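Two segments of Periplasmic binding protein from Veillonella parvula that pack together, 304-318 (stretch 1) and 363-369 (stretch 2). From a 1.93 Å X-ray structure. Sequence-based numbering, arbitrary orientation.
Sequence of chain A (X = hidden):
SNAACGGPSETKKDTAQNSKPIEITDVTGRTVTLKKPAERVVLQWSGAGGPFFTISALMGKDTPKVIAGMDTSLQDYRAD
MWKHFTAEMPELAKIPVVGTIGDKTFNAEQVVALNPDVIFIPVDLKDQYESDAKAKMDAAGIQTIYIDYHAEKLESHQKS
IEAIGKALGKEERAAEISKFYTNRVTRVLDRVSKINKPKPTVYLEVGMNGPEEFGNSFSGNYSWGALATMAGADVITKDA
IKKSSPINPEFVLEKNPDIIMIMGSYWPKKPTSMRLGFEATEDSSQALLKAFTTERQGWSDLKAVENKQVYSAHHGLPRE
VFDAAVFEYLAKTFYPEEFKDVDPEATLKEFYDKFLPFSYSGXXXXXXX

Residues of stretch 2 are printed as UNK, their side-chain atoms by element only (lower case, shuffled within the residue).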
# COMPACT_ATOMS: atom_id res chain seq x y z
N ALA A 304 19.83 14.31 11.56
CA ALA A 304 19.05 13.08 11.60
C ALA A 304 19.91 11.83 11.82
O ALA A 304 19.48 10.89 12.50
CB ALA A 304 18.19 12.93 10.35
N VAL A 305 21.11 11.82 11.25
CA VAL A 305 21.99 10.67 11.38
C VAL A 305 22.63 10.64 12.76
O VAL A 305 22.61 9.61 13.45
CB VAL A 305 23.05 10.63 10.25
CG1 VAL A 305 24.08 9.54 10.51
CG2 VAL A 305 22.37 10.41 8.90
N GLU A 306 23.18 11.78 13.17
CA GLU A 306 23.77 11.95 14.49
C GLU A 306 22.83 11.55 15.63
O GLU A 306 23.25 10.87 16.58
CB GLU A 306 24.24 13.39 14.69
CG GLU A 306 25.59 13.68 14.09
CD GLU A 306 25.92 15.17 14.09
OE1 GLU A 306 25.04 15.98 14.46
OE2 GLU A 306 27.05 15.52 13.70
N ASN A 307 21.57 11.97 15.55
CA ASN A 307 20.60 11.71 16.61
C ASN A 307 19.88 10.38 16.46
O ASN A 307 18.94 10.10 17.20
CB ASN A 307 19.55 12.83 16.69
CG ASN A 307 20.16 14.19 16.95
OD1 ASN A 307 21.24 14.30 17.52
ND2 ASN A 307 19.47 15.25 16.52
N LYS A 308 20.31 9.58 15.49
CA LYS A 308 19.69 8.29 15.21
C LYS A 308 18.20 8.49 14.95
O LYS A 308 17.36 7.89 15.62
CB LYS A 308 19.92 7.31 16.37
CG LYS A 308 21.41 7.06 16.70
CD LYS A 308 22.11 6.26 15.59
CE LYS A 308 23.57 5.96 15.94
NZ LYS A 308 24.16 4.95 15.01
N GLN A 309 17.88 9.37 14.01
CA GLN A 309 16.50 9.59 13.61
C GLN A 309 16.32 9.18 12.15
O GLN A 309 15.68 9.89 11.36
CB GLN A 309 16.08 11.04 13.84
CG GLN A 309 16.06 11.44 15.31
CD GLN A 309 14.98 10.71 16.09
OE1 GLN A 309 13.90 10.43 15.57
NE2 GLN A 309 15.27 10.40 17.35
N VAL A 310 16.90 8.03 11.81
CA VAL A 310 16.80 7.44 10.47
C VAL A 310 15.95 6.17 10.54
O VAL A 310 16.28 5.24 11.30
CB VAL A 310 18.19 7.11 9.89
CG1 VAL A 310 18.04 6.48 8.51
CG2 VAL A 310 19.03 8.36 9.82
N TYR A 311 14.89 6.15 9.74
CA TYR A 311 13.88 5.10 9.78
C TYR A 311 13.62 4.54 8.39
O TYR A 311 14.12 5.08 7.40
CB TYR A 311 12.56 5.66 10.31
CG TYR A 311 12.66 6.22 11.71
CD1 TYR A 311 13.14 7.50 11.93
CD2 TYR A 311 12.31 5.45 12.80
CE1 TYR A 311 13.27 8.01 13.22
CE2 TYR A 311 12.42 5.95 14.09
CZ TYR A 311 12.91 7.23 14.29
OH TYR A 311 13.01 7.73 15.57
N SER A 312 12.83 3.47 8.31
CA SER A 312 12.45 2.89 7.03
C SER A 312 11.12 2.16 7.19
O SER A 312 10.92 1.46 8.18
CB SER A 312 13.54 1.92 6.55
OG SER A 312 13.16 1.30 5.32
N ALA A 313 10.22 2.35 6.23
CA ALA A 313 8.95 1.62 6.20
C ALA A 313 8.80 1.03 4.80
O ALA A 313 9.39 1.55 3.85
CB ALA A 313 7.79 2.55 6.52
N HIS A 314 8.03 -0.05 4.68
CA HIS A 314 7.88 -0.75 3.41
C HIS A 314 7.00 0.04 2.43
O HIS A 314 5.85 0.39 2.74
CB HIS A 314 7.26 -2.15 3.65
CG HIS A 314 7.36 -3.07 2.47
ND1 HIS A 314 6.66 -2.85 1.31
CD2 HIS A 314 8.08 -4.20 2.28
CE1 HIS A 314 6.95 -3.81 0.44
NE2 HIS A 314 7.80 -4.64 1.01
N HIS A 315 7.54 0.30 1.24
CA HIS A 315 6.92 1.11 0.18
C HIS A 315 5.57 0.57 -0.29
O HIS A 315 4.74 1.32 -0.83
CB HIS A 315 7.89 1.21 -1.00
CG HIS A 315 7.56 2.29 -1.99
ND1 HIS A 315 7.12 3.54 -1.62
CD2 HIS A 315 7.66 2.31 -3.34
CE1 HIS A 315 6.94 4.28 -2.71
NE2 HIS A 315 7.27 3.56 -3.76
N GLY A 316 5.33 -0.72 -0.10
CA GLY A 316 4.13 -1.36 -0.62
C GLY A 316 3.00 -1.46 0.39
O GLY A 316 1.97 -2.08 0.12
N LEU A 317 3.20 -0.88 1.57
CA LEU A 317 2.17 -0.92 2.60
C LEU A 317 1.06 0.14 2.45
O LEU A 317 -0.08 -0.14 2.82
CB LEU A 317 2.78 -0.88 4.00
CG LEU A 317 3.60 -2.10 4.45
CD1 LEU A 317 4.29 -1.83 5.80
CD2 LEU A 317 2.71 -3.35 4.54
N PRO A 318 1.38 1.35 1.94
CA PRO A 318 0.30 2.34 1.74
C PRO A 318 -0.73 1.97 0.66
O PRO A 318 -0.57 0.96 -0.04
CB PRO A 318 1.06 3.58 1.27
CG PRO A 318 2.40 3.47 1.95
CD PRO A 318 2.71 1.99 1.81
N UNK A 363 10.32 -8.36 7.32
CA UNK A 363 10.65 -7.11 8.02
C UNK A 363 10.01 -5.94 7.28
O UNK A 363 10.22 -5.79 6.08
c UNK A 363 12.90 -8.14 8.62
c UNK A 363 12.18 -6.89 8.08
c UNK A 363 12.51 -5.63 8.89
c UNK A 363 12.78 -8.32 10.11
N UNK A 364 9.26 -5.11 7.99
CA UNK A 364 8.39 -4.12 7.35
C UNK A 364 8.65 -2.70 7.84
O UNK A 364 8.23 -1.73 7.21
c UNK A 364 6.92 -4.52 7.56
c UNK A 364 5.97 -5.49 4.57
c UNK A 364 6.19 -7.64 5.65
c UNK A 364 6.67 -5.88 7.04
c UNK A 364 6.83 -7.07 7.72
n UNK A 364 6.54 -8.13 6.89
c UNK A 364 5.60 -6.16 3.41
c UNK A 364 6.27 -6.23 5.71
c UNK A 364 5.53 -7.56 3.38
c UNK A 364 5.82 -8.32 4.48
N UNK A 365 9.35 -2.60 8.97
CA UNK A 365 9.67 -1.32 9.58
C UNK A 365 11.06 -1.42 10.17
O UNK A 365 11.52 -2.52 10.50
c UNK A 365 5.52 0.30 8.96
c UNK A 365 6.30 -1.84 10.54
c UNK A 365 8.67 -0.98 10.68
c UNK A 365 4.59 -0.67 9.32
c UNK A 365 7.24 -0.87 10.20
c UNK A 365 4.98 -1.74 10.10
c UNK A 365 6.83 0.20 9.41
N UNK A 366 11.73 -0.29 10.32
CA UNK A 366 13.12 -0.34 10.74
C UNK A 366 13.61 0.98 11.28
O UNK A 366 13.33 2.04 10.72
c UNK A 366 14.01 -0.78 9.57
c UNK A 366 15.44 -0.37 9.72
se UNK A 366 16.58 -1.91 9.61
c UNK A 366 15.86 -2.85 11.17
N UNK A 367 14.35 0.90 12.38
CA UNK A 367 14.99 2.05 12.98
C UNK A 367 16.48 1.75 12.96
O UNK A 367 16.92 0.74 13.50
c UNK A 367 15.28 3.70 16.39
n UNK A 367 15.79 4.97 16.46
c UNK A 367 15.04 3.44 15.09
c UNK A 367 15.89 5.47 15.25
n UNK A 367 15.44 4.56 14.39
c UNK A 367 14.49 2.23 14.41
N UNK A 368 17.25 2.61 12.31
CA UNK A 368 18.68 2.36 12.17
C UNK A 368 19.36 2.44 13.53
O UNK A 368 19.09 3.36 14.31
c UNK A 368 19.31 3.35 11.20
c UNK A 368 21.59 5.91 11.60
se UNK A 368 21.53 4.68 10.07
c UNK A 368 20.81 3.15 11.00
N UNK A 369 20.23 1.48 13.81
CA UNK A 369 20.99 1.47 15.05
C UNK A 369 22.03 2.58 15.04
O UNK A 369 22.72 2.76 14.04
o UNK A 369 19.61 -0.81 15.97
n UNK A 369 21.08 -2.19 14.97
c UNK A 369 21.68 0.13 15.23
c UNK A 369 20.70 -1.00 15.43

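Position 363 carries four side-chain carbons, forked at the first, with one arm two carbons long, and they touch nothing on stretch 1. That pattern is isoleucine. The end of the Ile363 side chain leads away, so the residue precedes the contact and does not build it, and the contact sets no demand on its type.

At position 364 one carbon leads to fused five- and six-membered rings holding eight carbons and one nitrogen. One ring carbon lies 3.4 Å from CD2 of His314, another 3.9 Å from CD2 of Leu317. The fused rings are an indole, so the residue is tryptophan. Backbone O of Trp364 accepts a weak hydrogen bond from N of His314 (3.0 Å). The CA-to-CB bond points sideways, yet the long side chain brings its rings back to stretch 1: CZ3 of Trp364 lies over one face of the His314 imidazole, with the planes inclined at 36°, and CE3 meets Leu317. A broad, largely apolar ring suits a buried site where it meets both His314 and Leu317.

Position 365 shows one carbon and a ring of six carbons with no further atom; one ring carbon lies 3.8 Å from CB of Ala313, another 3.7 Å from CD1 of Leu317. This is phenylalanine. Phe365 pairs with Ala313, their side chains on the same face of the sheet. The small alanine sits at the ring edge, near CD1, while Leu317 approaches CZ; a flat apolar ring can lie beside Ala313 and still reach Leu317.

Position 366 has an unbranched chain of two carbons, selenium and one carbon. Its CB lies 4.1 Å from CB of Ser312, on the opposite face from the Ala313 pair, but the end of the chain leads away. It is selenomethionine, in the place of methionine. Met366 joins stretch 1 mainly through its backbone: its O accepts from N of Ser312 (2.8 Å), and its N donates a weak bond to O of Ser312 (2.9 Å).

At position 367 one carbon bears a five-membered ring of three carbons and two nitrogens, one nitrogen 3.3 Å from O of Val310. This is the imidazole of histidine. Its flat ring forms an offset stack with that of Tyr311, planes at 8°. In the ring plane, ND1 of His367 donates to O of Val310; histidine can thus stack and hydrogen-bond at once.

Position 368 repeats the unbranched carbon, carbon, selenium, carbon pattern, its terminal carbon 4.0 Å from both CG2 of Val310 and CD of Lys308: again selenomethionine. The CA-to-CB bond of Met368 points toward stretch 1, and its flexible chain carries CE to both partners. Its backbone N donates to O of Val310 (3.0 Å).

Position 369 has two carbons, the second carrying one oxygen and one nitrogen; its backbone O accepts from NZ of Lys308 at 2.8 Å. The amide is that of asparagine. The CA-to-CB bond of Asn369 points away; a polar amide is at home at this exposed site, while the backbone O makes the contact.

The two stretches together bury 751 Å², both sides summed; at their centre strand 310-313 pairs antiparallel with strand 365-367. Backbone hydrogen bonds set the register. Tyr311, Ala313, His367 and Phe365 line one face, Ser312 and Met366 the other, while Trp364 and Met368 extend the packing beyond the paired strand residues.

Stretch 2 363-369: IWFMHMN
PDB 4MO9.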